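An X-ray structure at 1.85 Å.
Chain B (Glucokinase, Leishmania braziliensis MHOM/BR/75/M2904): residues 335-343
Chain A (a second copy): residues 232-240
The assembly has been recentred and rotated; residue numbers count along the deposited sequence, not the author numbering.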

# COMPACT_ATOMS: atom_id res chain seq x y z
N ALA B 335 -8.33 11.95 0.57
CA ALA B 335 -7.78 12.53 -0.67
C ALA B 335 -6.35 12.03 -0.87
O ALA B 335 -5.95 11.67 -1.99
CB ALA B 335 -7.84 14.06 -0.62
N GLU B 336 -5.58 12.03 0.21
CA GLU B 336 -4.22 11.53 0.14
C GLU B 336 -4.15 10.03 -0.11
O GLU B 336 -3.28 9.57 -0.84
CB GLU B 336 -3.45 11.86 1.43
CG GLU B 336 -3.54 13.32 1.83
CD GLU B 336 -2.90 14.25 0.82
OE1 GLU B 336 -2.04 13.82 0.03
OE2 GLU B 336 -3.27 15.44 0.84
N THR B 337 -5.05 9.26 0.50
CA THR B 337 -5.02 7.82 0.25
C THR B 337 -5.54 7.53 -1.14
O THR B 337 -5.07 6.61 -1.79
CB THR B 337 -5.84 7.01 1.28
OG1 THR B 337 -7.22 7.44 1.26
CG2 THR B 337 -5.26 7.19 2.70
N THR B 338 -6.50 8.33 -1.60
CA THR B 338 -7.05 8.12 -2.94
C THR B 338 -5.96 8.39 -3.97
O THR B 338 -5.80 7.62 -4.90
CB THR B 338 -8.27 9.01 -3.22
OG1 THR B 338 -9.31 8.66 -2.30
CG2 THR B 338 -8.79 8.83 -4.66
N MET B 339 -5.21 9.48 -3.81
CA MET B 339 -4.11 9.76 -4.74
C MET B 339 -3.03 8.67 -4.67
O MET B 339 -2.58 8.17 -5.71
CB MET B 339 -3.48 11.11 -4.47
CG MET B 339 -2.37 11.47 -5.47
SD MET B 339 -3.02 11.63 -7.14
CE MET B 339 -1.96 10.50 -8.06
N GLN B 340 -2.61 8.30 -3.47
CA GLN B 340 -1.48 7.37 -3.35
C GLN B 340 -1.76 6.02 -3.96
O GLN B 340 -0.89 5.42 -4.59
CB GLN B 340 -1.07 7.15 -1.88
CG GLN B 340 -0.39 8.32 -1.22
CD GLN B 340 -0.08 8.02 0.23
OE1 GLN B 340 -0.85 8.37 1.13
NE2 GLN B 340 1.03 7.34 0.46
N PHE B 341 -2.98 5.51 -3.74
CA PHE B 341 -3.32 4.17 -4.17
C PHE B 341 -4.16 4.17 -5.44
O PHE B 341 -4.38 3.10 -6.02
CB PHE B 341 -4.08 3.42 -3.04
CG PHE B 341 -3.30 3.32 -1.77
CD1 PHE B 341 -2.16 2.52 -1.70
CD2 PHE B 341 -3.69 4.04 -0.64
CE1 PHE B 341 -1.42 2.43 -0.51
CE2 PHE B 341 -2.96 3.96 0.54
CZ PHE B 341 -1.82 3.16 0.60
N LEU B 342 -4.61 5.35 -5.88
CA LEU B 342 -5.56 5.45 -7.01
C LEU B 342 -6.58 4.31 -7.06
O LEU B 342 -6.63 3.56 -8.04
CB LEU B 342 -4.79 5.51 -8.33
CG LEU B 342 -3.93 6.77 -8.49
CD1 LEU B 342 -3.09 6.68 -9.74
CD2 LEU B 342 -4.77 8.01 -8.53
N PRO B 343 -7.41 4.16 -6.01
CA PRO B 343 -8.31 3.00 -5.95
C PRO B 343 -9.56 3.12 -6.83
O PRO B 343 -9.98 4.23 -7.16
CB PRO B 343 -8.73 2.96 -4.48
CG PRO B 343 -8.69 4.44 -4.06
CD PRO B 343 -7.58 5.07 -4.85
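Chain A 232-240: ALECGSLSM

The contact between these two glucokinase copies illustrates a general principle: where a helix ends, its last carbonyls lack partners within the helix and can bind a neighbouring chain. Residues B:Ala335 to B:Phe341 form the final turns of a helix, and B:Leu342, with phi/psi of 36/60, leaves helical geometry at a positive phi. Chain A arrives as a strand at A:Ala232, passes through a 3-10 segment from A:Cys235 to A:Ser237, and continues extended through A:Leu238 to A:Met240. The two chains run in opposite directions: the CA of B:Gln340 lies 4.4 Å from that of A:Glu234, whereas the CA of B:Glu336 lies 5.6 Å from that of A:Leu238.

The closest backbone approach carries a hydrogen bond, from A:Glu234 N to B:Gln340 O at 2.9 Å. The same B:Gln340 O accepts a second one from a water at 2.8 Å, and this water also donates weakly to A:Ala232 O at 3.3 Å.

Side chains add further polar contacts along the helix. B:Glu336 points its CA-to-CB bond sideways, but its m, m conformation brings the carboxylate to chain A, where it grips one residue twice: A:Ser239 N donates to B:Glu336 OE1 at 2.8 Å, and A:Ser239 OG donates to B:Glu336 OE2 at 2.6 Å. One turn on, B:Gln340 NE2 donates to A:Cys235 SG at 3.3 Å, a long bond as befits sulfur. Between these polar anchors, the CA-to-CB bond of B:Met339 points toward chain A, and its CG packs 3.6 Å from A:Ser237 CB. At the helix end, B:Phe341 CD1 makes an apolar contact with A:Leu233 CD2 at 3.7 Å; just beyond it, B:Leu342 CD1 lies 3.7 Å from the aliphatic A:Glu234 CG. Together the two stretches bury 523 Å².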

# COMPACT_ATOMS: atom_id res chain seq x y z
N ALA A 232 2.48 -1.00 -7.13
CA ALA A 232 2.76 0.31 -7.72
C ALA A 232 2.08 1.39 -6.87
O ALA A 232 0.96 1.18 -6.41
CB ALA A 232 2.20 0.35 -9.15
N LEU A 233 2.73 2.53 -6.68
CA LEU A 233 2.20 3.60 -5.82
C LEU A 233 2.36 5.00 -6.42
O LEU A 233 3.11 5.20 -7.37
CB LEU A 233 2.89 3.56 -4.45
CG LEU A 233 2.72 2.32 -3.58
CD1 LEU A 233 3.61 2.43 -2.35
CD2 LEU A 233 1.27 2.17 -3.16
N GLU A 234 1.67 5.97 -5.83
CA GLU A 234 1.86 7.39 -6.19
C GLU A 234 2.16 8.25 -4.95
O GLU A 234 1.57 9.32 -4.77
CB GLU A 234 0.64 7.96 -6.94
CG GLU A 234 0.20 7.17 -8.17
CD GLU A 234 1.25 7.16 -9.28
OE1 GLU A 234 2.16 8.02 -9.29
OE2 GLU A 234 1.16 6.28 -10.16
N CYS A 235 3.10 7.80 -4.13
CA CYS A 235 3.44 8.49 -2.90
C CYS A 235 4.11 9.85 -3.13
O CYS A 235 4.00 10.75 -2.29
CB CYS A 235 4.33 7.59 -2.01
SG CYS A 235 3.49 6.09 -1.38
N GLY A 236 4.79 10.00 -4.26
CA GLY A 236 5.35 11.30 -4.62
C GLY A 236 4.26 12.34 -4.78
O GLY A 236 4.53 13.55 -4.69
N SER A 237 3.03 11.88 -5.00
CA SER A 237 1.89 12.77 -5.27
C SER A 237 1.05 13.02 -4.03
O SER A 237 -0.01 13.66 -4.09
CB SER A 237 1.02 12.22 -6.40
OG SER A 237 1.75 12.16 -7.61
N LEU A 238 1.54 12.54 -2.89
CA LEU A 238 0.96 12.89 -1.61
C LEU A 238 1.31 14.35 -1.29
O LEU A 238 2.43 14.80 -1.55
CB LEU A 238 1.48 11.92 -0.54
CG LEU A 238 1.59 12.20 0.96
CD1 LEU A 238 0.24 12.23 1.65
CD2 LEU A 238 2.49 11.13 1.59
N SER A 239 0.33 15.10 -0.78
CA SER A 239 0.58 16.47 -0.34
C SER A 239 1.68 16.56 0.71
O SER A 239 1.79 15.68 1.56
CB SER A 239 -0.70 17.08 0.23
OG SER A 239 -1.76 16.98 -0.67
N MET A 240 2.49 17.62 0.66
CA MET A 240 3.45 17.86 1.73
C MET A 240 2.75 18.01 3.08
O MET A 240 1.62 18.47 3.16
CB MET A 240 4.33 19.08 1.45
CG MET A 240 5.28 18.87 0.30
SD MET A 240 6.39 20.26 0.05
CE MET A 240 7.52 20.03 1.43
O HOH W 1 -1.18 3.72 -6.76